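Local coordinates for similarities with probable monooxygenase (Photorhabdus luminescens, PDB 4HB9), which binds FAD and is probably a flavin-dependent monooxygenase, related to the aromatic-ring hydroxylases, at residues I222-P228 against E239-V245; P41-I47 against R106-T112. One frame throughout, in Å; residues are numbered along the deposited sequence.

Contact 1 (I222-P228 against E239-V245); sequences ISMWRAP and EIDNFIV
Trp225 lays its indole across Val245: CG2 of Val245 stands 3.7 Å from the centroid of the six-membered ring of Trp225 and 14° off its normal, a CH-pi contact made with Trp225 chi1 at m. The two residues lie on the strands of a beta hairpin in the mixed sheet of this FAD-dependent hydroxylase-like fold, the sheet beside the flavin; Trp225 itself touches the FAD. Both strands are extended and run antiparallel at 149°, their axes 4.3 Å apart at closest approach. Ser223-Val245, Trp225-Phe243 and Ala227-Asp241 are hydrogen-bonded pairs, each with two N-to-O bonds. Ser223 N to Val245 O, Val245 N to Ser223 O, Trp225 N to Phe243 O and Phe243 N to Trp225 O are each 2.9 Å. Ala227 N to Asp241 O is 3.1 Å, and Asp241 N to Ala227 O is 3.0 Å. Their side chains share one face, where Phe243, chi1 m, brings CD2 to 3.8 Å from Ala227 CB and meets Arg189 in a cation-pi contact. Asp241 OD2 forms a salt bridge with Arg191 of the adjoining strand. The other face carries the non-hydrogen-bonded pairs Met224-Ile244, Arg226-Asn242 and Pro228-Ile240. There the selenomethionine at Met224 bends back over its partner strand, with chi3 at p and CE 3.5 Å from Asn242 CB, while Ile240 CG2 lies over the Arg226 guanidinium, 3.7 Å from NH2. A water accepts from Asn242 ND2 at 2.7 Å and, weakly, from Arg226 NH1 at 3.4 Å.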
ATOM      1  N   ILE A 222     -14.032  -1.763 -10.826  1.00 18.05           N
ATOM      2  CA  ILE A 222     -14.175  -3.182 -10.478  1.00 19.30           C
ATOM      3  C   ILE A 222     -12.911  -3.955 -10.847  1.00 20.71           C
ATOM      4  O   ILE A 222     -12.446  -3.882 -11.982  1.00 22.04           O
ATOM      5  CB  ILE A 222     -15.370  -3.813 -11.212  1.00 21.27           C
ATOM      6  CG1 ILE A 222     -16.660  -3.079 -10.829  1.00 23.85           C
ATOM      7  CG2 ILE A 222     -15.491  -5.304 -10.900  1.00 23.40           C
ATOM      8  CD1 ILE A 222     -17.870  -3.459 -11.649  1.00 26.14           C
ATOM      9  N   SER A 223     -12.378  -4.736  -9.916  1.00 19.82           N
ATOM     10  CA  SER A 223     -11.210  -5.558 -10.222  1.00 19.84           C
ATOM     11  C   SER A 223     -11.233  -6.794  -9.373  1.00 20.48           C
ATOM     12  O   SER A 223     -12.316  -7.194  -8.916  1.00 18.07           O
ATOM     13  CB  SER A 223      -9.926  -4.744 -10.024  1.00 22.91           C
ATOM     14  OG  SER A 223      -8.792  -5.457 -10.517  1.00 24.35           O
HETATM   15  N   MSE A 224     -10.065  -7.407  -9.146  1.00 19.40           N
HETATM   16  CA  MSE A 224     -10.004  -8.636  -8.365  1.00 22.13           C
HETATM   17  C   MSE A 224      -8.861  -8.646  -7.400  1.00 20.48           C
HETATM   18  O   MSE A 224      -7.800  -8.075  -7.676  1.00 20.77           O
HETATM   19  CB  MSE A 224      -9.869  -9.816  -9.333  1.00 27.51           C
HETATM   20  CG  MSE A 224     -11.269 -10.232  -9.800  1.00 38.09           C
HETATM   21 SE   MSE A 224     -11.221 -11.854 -10.913  1.00 58.90          SE
HETATM   22  CE  MSE A 224     -10.495 -13.073  -9.568  1.00 50.60           C
ATOM     23  N   TRP A 225      -9.084  -9.269  -6.253  1.00 18.92           N
ATOM     24  CA  TRP A 225      -8.046  -9.511  -5.268  1.00 18.91           C
ATOM     25  C   TRP A 225      -7.952 -11.005  -4.962  1.00 18.86           C
ATOM     26  O   TRP A 225      -8.946 -11.720  -4.967  1.00 19.10           O
ATOM     27  CB  TRP A 225      -8.389  -8.860  -3.951  1.00 18.57           C
ATOM     28  CG  TRP A 225      -8.189  -7.380  -3.830  1.00 18.97           C
ATOM     29  CD1 TRP A 225      -7.344  -6.585  -4.534  1.00 18.60           C
ATOM     30  CD2 TRP A 225      -8.847  -6.531  -2.874  1.00 18.64           C
ATOM     31  NE1 TRP A 225      -7.463  -5.272  -4.091  1.00 19.26           N
ATOM     32  CE2 TRP A 225      -8.380  -5.224  -3.078  1.00 18.59           C
ATOM     33  CE3 TRP A 225      -9.807  -6.752  -1.889  1.00 18.94           C
ATOM     34  CZ2 TRP A 225      -8.841  -4.148  -2.319  1.00 19.73           C
ATOM     35  CZ3 TRP A 225     -10.237  -5.683  -1.119  1.00 18.94           C
ATOM     36  CH2 TRP A 225      -9.755  -4.413  -1.339  1.00 19.37           C
ATOM     37  N   ARG A 226      -6.758 -11.432  -4.596  1.00 18.80           N
ATOM     38  CA  ARG A 226      -6.593 -12.642  -3.826  1.00 18.70           C
ATOM     39  C   ARG A 226      -6.553 -12.241  -2.357  1.00 18.04           C
ATOM     40  O   ARG A 226      -5.854 -11.308  -1.984  1.00 17.29           O
ATOM     41  CB  ARG A 226      -5.361 -13.390  -4.318  1.00 20.50           C
ATOM     42  CG  ARG A 226      -5.740 -14.069  -5.632  1.00 24.58           C
ATOM     43  CD  ARG A 226      -4.702 -14.962  -6.164  1.00 27.85           C
ATOM     44  NE  ARG A 226      -4.412 -16.117  -5.321  1.00 26.73           N
ATOM     45  CZ  ARG A 226      -5.034 -17.291  -5.388  1.00 28.03           C
ATOM     46  NH1 ARG A 226      -6.079 -17.461  -6.197  1.00 29.07           N
ATOM     47  NH2 ARG A 226      -4.621 -18.291  -4.616  1.00 24.52           N
ATOM     48  N   ALA A 227      -7.367 -12.881  -1.539  1.00 16.91           N
ATOM     49  CA  ALA A 227      -7.529 -12.466  -0.155  1.00 16.60           C
ATOM     50  C   ALA A 227      -8.051 -13.604   0.707  1.00 18.05           C
ATOM     51  O   ALA A 227      -8.627 -14.542   0.197  1.00 19.41           O
ATOM     52  CB  ALA A 227      -8.474 -11.275  -0.087  1.00 16.52           C
ATOM     53  N   PRO A 228      -7.868 -13.515   2.017  1.00 18.42           N
ATOM     54  CA  PRO A 228      -8.357 -14.564   2.885  1.00 19.08           C
ATOM     55  C   PRO A 228      -9.893 -14.570   3.062  1.00 20.21           C
ATOM     56  O   PRO A 228     -10.524 -13.531   3.195  1.00 20.05           O
ATOM     57  CB  PRO A 228      -7.632 -14.311   4.199  1.00 20.39           C
ATOM     58  CG  PRO A 228      -7.150 -12.908   4.151  1.00 20.84           C
ATOM     59  CD  PRO A 228      -7.149 -12.449   2.737  1.00 20.21           C
ATOM     60  N   GLU A 239      -7.113 -19.097   4.310  1.00 25.25           N
ATOM     61  CA  GLU A 239      -7.675 -19.724   3.127  1.00 25.79           C
ATOM     62  C   GLU A 239      -7.847 -18.667   2.027  1.00 22.69           C
ATOM     63  O   GLU A 239      -8.711 -17.796   2.114  1.00 19.83           O
ATOM     64  CB  GLU A 239      -9.033 -20.364   3.467  1.00 29.45           C
ATOM     65  CG  GLU A 239      -9.722 -21.022   2.294  1.00 33.18           C
ATOM     66  CD  GLU A 239     -11.125 -21.512   2.636  1.00 38.68           C
ATOM     67  OE1 GLU A 239     -11.541 -21.434   3.819  1.00 40.28           O
ATOM     68  OE2 GLU A 239     -11.809 -21.984   1.705  1.00 45.16           O
ATOM     69  N   ILE A 240      -7.036 -18.754   0.984  1.00 21.49           N
ATOM     70  CA  ILE A 240      -7.003 -17.684  -0.019  1.00 20.98           C
ATOM     71  C   ILE A 240      -7.968 -17.997  -1.162  1.00 22.12           C
ATOM     72  O   ILE A 240      -7.974 -19.114  -1.685  1.00 21.79           O
ATOM     73  CB  ILE A 240      -5.590 -17.479  -0.568  1.00 20.48           C
ATOM     74  CG1 ILE A 240      -4.606 -17.259   0.588  1.00 20.94           C
ATOM     75  CG2 ILE A 240      -5.575 -16.323  -1.570  1.00 21.69           C
ATOM     76  CD1 ILE A 240      -4.877 -16.038   1.451  1.00 21.28           C
ATOM     77  N   ASP A 241      -8.792 -17.019  -1.524  1.00 19.55           N
ATOM     78  CA  ASP A 241      -9.701 -17.173  -2.660  1.00 20.21           C
ATOM     79  C   ASP A 241      -9.717 -15.885  -3.469  1.00 19.29           C
ATOM     80  O   ASP A 241      -9.127 -14.859  -3.060  1.00 19.56           O
ATOM     81  CB  ASP A 241     -11.103 -17.528  -2.163  1.00 21.32           C
ATOM     82  CG  ASP A 241     -11.960 -18.295  -3.203  1.00 23.10           C
ATOM     83  OD1 ASP A 241     -11.536 -18.532  -4.361  1.00 22.31           O
ATOM     84  OD2 ASP A 241     -13.107 -18.616  -2.838  1.00 22.18           O
ATOM     85  N   ASN A 242     -10.371 -15.965  -4.619  1.00 18.57           N
ATOM     86  CA  ASN A 242     -10.617 -14.833  -5.487  1.00 18.76           C
ATOM     87  C   ASN A 242     -11.811 -14.024  -4.996  1.00 18.04           C
ATOM     88  O   ASN A 242     -12.867 -14.588  -4.641  1.00 18.56           O
ATOM     89  CB  ASN A 242     -10.890 -15.314  -6.926  1.00 20.12           C
ATOM     90  CG  ASN A 242      -9.775 -16.182  -7.482  1.00 21.68           C
ATOM     91  OD1 ASN A 242      -9.979 -17.364  -7.786  1.00 24.20           O
ATOM     92  ND2 ASN A 242      -8.607 -15.611  -7.629  1.00 19.61           N
ATOM     93  N   PHE A 243     -11.624 -12.702  -4.969  1.00 17.24           N
ATOM     94  CA  PHE A 243     -12.661 -11.767  -4.602  1.00 17.69           C
ATOM     95  C   PHE A 243     -12.784 -10.740  -5.710  1.00 18.63           C
ATOM     96  O   PHE A 243     -11.756 -10.264  -6.227  1.00 18.85           O
ATOM     97  CB  PHE A 243     -12.304 -11.038  -3.296  1.00 17.75           C
ATOM     98  CG  PHE A 243     -12.531 -11.866  -2.069  1.00 18.31           C
ATOM     99  CD1 PHE A 243     -13.671 -11.699  -1.300  1.00 18.47           C
ATOM    100  CD2 PHE A 243     -11.600 -12.819  -1.683  1.00 18.88           C
ATOM    101  CE1 PHE A 243     -13.901 -12.473  -0.182  1.00 18.87           C
ATOM    102  CE2 PHE A 243     -11.845 -13.629  -0.581  1.00 19.23           C
ATOM    103  CZ  PHE A 243     -12.983 -13.429   0.185  1.00 20.50           C
ATOM    104  N   ILE A 244     -14.023 -10.373  -6.049  1.00 18.31           N
ATOM    105  CA  ILE A 244     -14.235  -9.161  -6.826  1.00 19.81           C
ATOM    106  C   ILE A 244     -14.105  -8.002  -5.845  1.00 20.54           C
ATOM    107  O   ILE A 244     -14.631  -8.047  -4.725  1.00 22.19           O
ATOM    108  CB  ILE A 244     -15.599  -9.143  -7.556  1.00 22.73           C
ATOM    109  CG1 ILE A 244     -15.649 -10.298  -8.545  1.00 24.95           C
ATOM    110  CG2 ILE A 244     -15.816  -7.809  -8.265  1.00 22.07           C
ATOM    111  CD1 ILE A 244     -16.904 -10.373  -9.392  1.00 27.21           C
ATOM    112  N   VAL A 245     -13.363  -6.989  -6.242  1.00 19.24           N
ATOM    113  CA  VAL A 245     -13.275  -5.794  -5.456  1.00 18.64           C
ATOM    114  C   VAL A 245     -13.980  -4.710  -6.229  1.00 18.03           C
ATOM    115  O   VAL A 245     -13.784  -4.574  -7.440  1.00 19.05           O
ATOM    116  CB  VAL A 245     -11.819  -5.401  -5.066  1.00 19.66           C
ATOM    117  CG1 VAL A 245     -10.833  -5.448  -6.227  1.00 21.36           C
ATOM    118  CG2 VAL A 245     -11.796  -4.017  -4.416  1.00 20.04           C
TER
HETATM  119  O   HOH W   1      -6.476 -15.945  -9.229  1.00 29.97           O

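Contact 2 (P41-I47 against R106-T112); sequences PGYGIHI and RLSISRT. With FAD (flavin-adenine dinucleotide), chain B.
A short antiparallel strand pairing, in a three-stranded sheet whose edge strand 44-47 runs along the flavin, joins that strand to central strand 106-110. The strands run at 158°, axes 4.5 Å apart. Ile45-Ile109 and Ile47-Leu107 are hydrogen-bonded pairs: Ile45 N to Ile109 O 2.8 Å, Ile109 N to Ile45 O 3.1 Å, Ile47 N to Leu107 O 2.6 Å, Leu107 N to Ile47 O 3.0 Å. Gly44-Ser110 and His46-Ser108 are the non-hydrogen-bonded pairs. Ser110, the last residue of its strand, is the N-cap of helix 111-119; just past it Arg111 N donates to Tyr43 O at 3.0 Å. Tyr43, chi1 p, is sandwiched between FAD C7 over one ring face and Arg111 CB over the opposite one. Arg111 extends with chi1, chi2 and chi3 all t, so that NH1 reaches FAD O4' at 2.8 Å and NH2 reaches FAD O1A at 2.9 Å. His46 N donates to FAD O4 at 2.8 Å; FAD N3 returns a weak bond to His46 O at 3.3 Å. Backbone recognition thus holds the flavin's pyrimidine edge, while Arg111 ties the ribityl chain to the pyrophosphate and can offset part of its negative charge.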
ATOM      1  N   PRO A  41      -5.194  -8.754   7.266  1.00 23.15           N
ATOM      2  CA  PRO A  41      -5.726  -7.837   6.271  1.00 22.46           C
ATOM      3  C   PRO A  41      -6.645  -8.578   5.277  1.00 21.31           C
ATOM      4  O   PRO A  41      -6.372  -9.721   4.909  1.00 22.00           O
ATOM      5  CB  PRO A  41      -4.467  -7.328   5.552  1.00 22.77           C
ATOM      6  CG  PRO A  41      -3.470  -8.416   5.739  1.00 23.72           C
ATOM      7  CD  PRO A  41      -3.731  -8.919   7.132  1.00 24.09           C
ATOM      8  N   GLY A  42      -7.694  -7.909   4.822  1.00 21.91           N
ATOM      9  CA  GLY A  42      -8.700  -8.528   3.961  1.00 19.96           C
ATOM     10  C   GLY A  42      -8.508  -8.313   2.479  1.00 19.51           C
ATOM     11  O   GLY A  42      -9.363  -8.710   1.666  1.00 18.81           O
ATOM     12  N   TYR A  43      -7.398  -7.684   2.104  1.00 18.20           N
ATOM     13  CA  TYR A  43      -7.226  -7.254   0.739  1.00 18.36           C
ATOM     14  C   TYR A  43      -6.011  -7.815   0.045  1.00 17.13           C
ATOM     15  O   TYR A  43      -5.130  -8.416   0.652  1.00 18.21           O
ATOM     16  CB  TYR A  43      -7.232  -5.728   0.667  1.00 19.10           C
ATOM     17  CG  TYR A  43      -6.120  -5.036   1.464  1.00 19.49           C
ATOM     18  CD1 TYR A  43      -6.296  -4.734   2.817  1.00 20.53           C
ATOM     19  CD2 TYR A  43      -4.929  -4.686   0.862  1.00 21.03           C
ATOM     20  CE1 TYR A  43      -5.306  -4.098   3.549  1.00 22.28           C
ATOM     21  CE2 TYR A  43      -3.930  -4.038   1.579  1.00 21.22           C
ATOM     22  CZ  TYR A  43      -4.128  -3.735   2.908  1.00 21.83           C
ATOM     23  OH  TYR A  43      -3.142  -3.103   3.600  1.00 24.31           O
ATOM     24  N   GLY A  44      -6.003  -7.601  -1.262  1.00 17.83           N
ATOM     25  CA  GLY A  44      -4.937  -8.002  -2.139  1.00 18.03           C
ATOM     26  C   GLY A  44      -4.081  -6.842  -2.613  1.00 17.95           C
ATOM     27  O   GLY A  44      -4.436  -5.693  -2.496  1.00 17.42           O
ATOM     28  N   ILE A  45      -2.909  -7.168  -3.105  1.00 18.95           N
ATOM     29  CA  ILE A  45      -1.985  -6.180  -3.655  1.00 18.21           C
ATOM     30  C   ILE A  45      -1.641  -6.635  -5.069  1.00 19.30           C
ATOM     31  O   ILE A  45      -1.430  -7.813  -5.311  1.00 19.88           O
ATOM     32  CB  ILE A  45      -0.753  -6.069  -2.757  1.00 20.25           C
ATOM     33  CG1 ILE A  45      -1.146  -5.278  -1.509  1.00 22.39           C
ATOM     34  CG2 ILE A  45       0.423  -5.343  -3.455  1.00 21.05           C
ATOM     35  CD1 ILE A  45      -0.263  -5.558  -0.353  1.00 26.93           C
ATOM     36  N   HIS A  46      -1.629  -5.699  -6.005  1.00 18.15           N
ATOM     37  CA  HIS A  46      -1.195  -5.962  -7.361  1.00 19.34           C
ATOM     38  C   HIS A  46       0.213  -5.445  -7.508  1.00 19.12           C
ATOM     39  O   HIS A  46       0.450  -4.280  -7.271  1.00 19.36           O
ATOM     40  CB  HIS A  46      -2.106  -5.249  -8.336  1.00 21.18           C
ATOM     41  CG  HIS A  46      -3.496  -5.787  -8.333  1.00 23.60           C
ATOM     42  ND1 HIS A  46      -4.517  -5.224  -9.064  1.00 25.60           N
ATOM     43  CD2 HIS A  46      -4.026  -6.861  -7.702  1.00 23.83           C
ATOM     44  CE1 HIS A  46      -5.624  -5.923  -8.871  1.00 27.97           C
ATOM     45  NE2 HIS A  46      -5.354  -6.923  -8.049  1.00 25.26           N
ATOM     46  N   ILE A  47       1.128  -6.329  -7.867  1.00 18.95           N
ATOM     47  CA  ILE A  47       2.530  -5.990  -8.018  1.00 20.01           C
ATOM     48  C   ILE A  47       2.852  -5.653  -9.477  1.00 20.02           C
ATOM     49  O   ILE A  47       2.521  -6.412 -10.411  1.00 21.57           O
ATOM     50  CB  ILE A  47       3.410  -7.138  -7.484  1.00 19.99           C
ATOM     51  CG1 ILE A  47       3.174  -7.333  -5.981  1.00 20.65           C
ATOM     52  CG2 ILE A  47       4.888  -6.920  -7.818  1.00 19.84           C
ATOM     53  CD1 ILE A  47       3.578  -6.174  -5.098  1.00 20.99           C
ATOM     54  N   ARG A 106      -0.012  -7.679 -14.457  1.00 43.37           N
ATOM     55  CA  ARG A 106       0.538  -7.561 -13.108  1.00 37.94           C
ATOM     56  C   ARG A 106       0.490  -8.892 -12.353  1.00 32.26           C
ATOM     57  O   ARG A 106      -0.070  -9.877 -12.851  1.00 29.74           O
ATOM     58  CB  ARG A 106      -0.231  -6.474 -12.357  1.00 41.42           C
ATOM     59  CG  ARG A 106       0.254  -5.071 -12.711  1.00 46.48           C
ATOM     60  CD  ARG A 106      -0.857  -4.043 -12.720  1.00 50.77           C
ATOM     61  NE  ARG A 106      -0.328  -2.686 -12.884  1.00 57.44           N
ATOM     62  CZ  ARG A 106       0.179  -2.186 -14.016  1.00 62.86           C
ATOM     63  NH1 ARG A 106       0.256  -2.919 -15.124  1.00 62.89           N
ATOM     64  NH2 ARG A 106       0.631  -0.934 -14.041  1.00 66.98           N
ATOM     65  N   LEU A 107       1.067  -8.905 -11.151  1.00 24.55           N
ATOM     66  CA  LEU A 107       1.004 -10.050 -10.270  1.00 23.65           C
ATOM     67  C   LEU A 107       0.097  -9.743  -9.091  1.00 23.10           C
ATOM     68  O   LEU A 107       0.253  -8.723  -8.424  1.00 25.88           O
ATOM     69  CB  LEU A 107       2.403 -10.413  -9.799  1.00 24.37           C
ATOM     70  CG  LEU A 107       3.284 -10.913 -10.946  1.00 26.75           C
ATOM     71  CD1 LEU A 107       4.752 -10.898 -10.551  1.00 28.97           C
ATOM     72  CD2 LEU A 107       2.854 -12.307 -11.340  1.00 28.72           C
ATOM     73  N   SER A 108      -0.821 -10.644  -8.822  1.00 18.93           N
ATOM     74  CA  SER A 108      -1.827 -10.452  -7.809  1.00 18.26           C
ATOM     75  C   SER A 108      -1.547 -11.404  -6.658  1.00 17.73           C
ATOM     76  O   SER A 108      -1.314 -12.579  -6.869  1.00 18.18           O
ATOM     77  CB  SER A 108      -3.219 -10.673  -8.420  1.00 18.51           C
ATOM     78  OG  SER A 108      -4.221 -10.611  -7.429  1.00 19.87           O
ATOM     79  N   ILE A 109      -1.495 -10.872  -5.442  1.00 16.74           N
ATOM     80  CA  ILE A 109      -1.244 -11.676  -4.248  1.00 16.33           C
ATOM     81  C   ILE A 109      -2.032 -11.086  -3.074  1.00 15.95           C
ATOM     82  O   ILE A 109      -2.395  -9.910  -3.097  1.00 15.88           O
ATOM     83  CB  ILE A 109       0.276 -11.749  -3.963  1.00 16.41           C
ATOM     84  CG1 ILE A 109       0.592 -12.784  -2.866  1.00 16.57           C
ATOM     85  CG2 ILE A 109       0.815 -10.346  -3.712  1.00 17.26           C
ATOM     86  CD1 ILE A 109       2.071 -13.120  -2.704  1.00 16.93           C
ATOM     87  N   SER A 110      -2.339 -11.890  -2.054  1.00 15.26           N
ATOM     88  CA  SER A 110      -2.992 -11.332  -0.886  1.00 15.70           C
ATOM     89  C   SER A 110      -1.945 -10.566  -0.095  1.00 16.65           C
ATOM     90  O   SER A 110      -0.763 -10.908  -0.126  1.00 16.32           O
ATOM     91  CB  SER A 110      -3.631 -12.409   0.001  1.00 16.41           C
ATOM     92  OG  SER A 110      -2.647 -13.269   0.538  1.00 16.46           O
ATOM     93  N   ARG A 111      -2.379  -9.526   0.604  1.00 17.09           N
ATOM     94  CA  ARG A 111      -1.478  -8.848   1.541  1.00 17.73           C
ATOM     95  C   ARG A 111      -0.943  -9.810   2.587  1.00 16.87           C
ATOM     96  O   ARG A 111       0.259  -9.785   2.903  1.00 16.78           O
ATOM     97  CB  ARG A 111      -2.125  -7.648   2.209  1.00 18.99           C
ATOM     98  CG  ARG A 111      -1.132  -6.987   3.159  1.00 20.77           C
ATOM     99  CD  ARG A 111      -1.564  -5.649   3.705  1.00 23.03           C
ATOM    100  NE  ARG A 111      -0.505  -5.098   4.556  1.00 23.61           N
ATOM    101  CZ  ARG A 111       0.267  -4.045   4.255  1.00 23.33           C
ATOM    102  NH1 ARG A 111       0.106  -3.385   3.126  1.00 23.10           N
ATOM    103  NH2 ARG A 111       1.222  -3.669   5.099  1.00 22.56           N
ATOM    104  N   THR A 112      -1.794 -10.692   3.104  1.00 18.08           N
ATOM    105  CA  THR A 112      -1.339 -11.632   4.146  1.00 18.88           C
ATOM    106  C   THR A 112      -0.216 -12.560   3.636  1.00 18.16           C
ATOM    107  O   THR A 112       0.802 -12.705   4.295  1.00 17.26           O
ATOM    108  CB  THR A 112      -2.473 -12.430   4.818  1.00 20.51           C
ATOM    109  OG1 THR A 112      -1.911 -13.309   5.808  1.00 22.08           O
ATOM    110  CG2 THR A 112      -3.246 -13.273   3.817  1.00 21.65           C
TER
HETATM  111  PA  FAD B 501       3.082  -0.357   5.765  1.00 18.99           P
HETATM  112  O1A FAD B 501       3.157  -1.561   4.865  1.00 17.00           O
HETATM  113  O2A FAD B 501       1.824   0.270   6.262  1.00 17.34           O
HETATM  114  O5B FAD B 501       4.035  -0.628   7.023  1.00 19.33           O
HETATM  115  C5B FAD B 501       4.180   0.304   8.078  1.00 19.32           C
HETATM  116  C4B FAD B 501       4.656  -0.513   9.263  1.00 19.66           C
HETATM  117  O4B FAD B 501       5.113   0.386  10.289  1.00 18.75           O
HETATM  118  C3B FAD B 501       3.559  -1.406   9.875  1.00 19.66           C
HETATM  119  O3B FAD B 501       4.039  -2.726  10.134  1.00 18.16           O
HETATM  120  C2B FAD B 501       3.220  -0.663  11.152  1.00 19.94           C
HETATM  121  O2B FAD B 501       2.723  -1.465  12.208  1.00 19.53           O
HETATM  122  C1B FAD B 501       4.584  -0.062  11.517  1.00 18.90           C
HETATM  123  N9A FAD B 501       4.558   1.098  12.411  1.00 19.36           N
HETATM  124  C8A FAD B 501       3.763   2.196  12.323  1.00 21.62           C
HETATM  125  N7A FAD B 501       4.075   3.105  13.292  1.00 22.13           N
HETATM  126  C5A FAD B 501       5.082   2.559  14.007  1.00 21.17           C
HETATM  127  C6A FAD B 501       5.862   2.996  15.181  1.00 21.46           C
HETATM  128  N6A FAD B 501       5.544   4.192  15.728  1.00 21.83           N
HETATM  129  N1A FAD B 501       6.814   2.171  15.663  1.00 21.02           N
HETATM  130  C2A FAD B 501       7.092   0.990  15.064  1.00 22.38           C
HETATM  131  N3A FAD B 501       6.429   0.521  13.989  1.00 20.84           N
HETATM  132  C4A FAD B 501       5.420   1.264  13.424  1.00 21.16           C
HETATM  133  N1  FAD B 501      -0.438  -0.940  -3.172  1.00 22.50           N
HETATM  134  C2  FAD B 501      -0.081  -1.395  -4.394  1.00 23.92           C
HETATM  135  O2  FAD B 501       1.055  -1.101  -4.906  1.00 22.71           O
HETATM  136  N3  FAD B 501      -0.920  -2.183  -5.093  1.00 21.82           N
HETATM  137  C4  FAD B 501      -2.149  -2.528  -4.695  1.00 22.73           C
HETATM  138  O4  FAD B 501      -2.871  -3.262  -5.420  1.00 20.78           O
HETATM  139  C4X FAD B 501      -2.625  -2.036  -3.399  1.00 22.52           C
HETATM  140  N5  FAD B 501      -3.857  -2.350  -2.906  1.00 24.69           N
HETATM  141  C5X FAD B 501      -4.244  -1.860  -1.706  1.00 24.66           C
HETATM  142  C6  FAD B 501      -5.507  -2.149  -1.200  1.00 24.35           C
HETATM  143  C7  FAD B 501      -5.925  -1.661   0.040  1.00 24.60           C
HETATM  144  C7M FAD B 501      -7.303  -1.979   0.591  1.00 26.16           C
HETATM  145  C8  FAD B 501      -5.019  -0.810   0.829  1.00 25.33           C
HETATM  146  C8M FAD B 501      -5.438  -0.276   2.181  1.00 26.77           C
HETATM  147  C9  FAD B 501      -3.754  -0.517   0.328  1.00 25.32           C
HETATM  148  C9A FAD B 501      -3.319  -1.002  -0.905  1.00 23.98           C
HETATM  149  N10 FAD B 501      -2.035  -0.697  -1.408  1.00 23.38           N
HETATM  150  C10 FAD B 501      -1.660  -1.190  -2.652  1.00 22.79           C
HETATM  151  C1' FAD B 501      -1.092   0.185  -0.689  1.00 22.72           C
HETATM  152  C2' FAD B 501      -0.080  -0.582   0.160  1.00 21.11           C
HETATM  153  O2' FAD B 501      -0.725  -1.537   0.985  1.00 20.88           O
HETATM  154  C3' FAD B 501       0.684   0.410   1.034  1.00 19.79           C
HETATM  155  O3' FAD B 501       1.025   1.548   0.243  1.00 21.26           O
HETATM  156  C4' FAD B 501       1.962  -0.222   1.568  1.00 19.01           C
HETATM  157  O4' FAD B 501       1.609  -1.044   2.665  1.00 18.96           O
HETATM  158  C5' FAD B 501       2.967   0.809   2.036  1.00 18.62           C
HETATM  159  O5' FAD B 501       4.097   0.105   2.506  1.00 18.00           O
HETATM  160  P   FAD B 501       4.880   0.714   3.774  1.00 18.21           P
HETATM  161  O1P FAD B 501       5.947  -0.311   4.076  1.00 17.60           O
HETATM  162  O2P FAD B 501       5.249   2.144   3.476  1.00 16.96           O
HETATM  163  O3P FAD B 501       3.852   0.826   5.000  1.00 16.51           O
HETATM  164  O   HOH W   2      -4.677 -10.194   2.684  1.00 18.29           O
HETATM  165  O   HOH W   3      -0.475  -2.046  -9.653  1.00 44.91           O

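From the N terminus the chain passes strand 3-7, helix 11-22 and strand 26-30, the Rossmann-type start of the parallel sheet, before reaching 41-47. Pairing with 106-112 closes a 58-residue excursion through helices 49-58 and 61-70, strand 72-74, and strands 79-81 and 87-89, which join the mixed sheet of contact 1. Contact 1 opens only later, as a hairpin with ten residues between its segments, so the two follow in series. The centres of contact 1 and contact 2 lie about 8 Å apart. His46 NE2 meets Met224 O at 2.7 Å, a probable hydrogen bond, and Pro41 O packs on Pro228 CG at 3.4 Å, joining the three-stranded sheet to the mixed sheet.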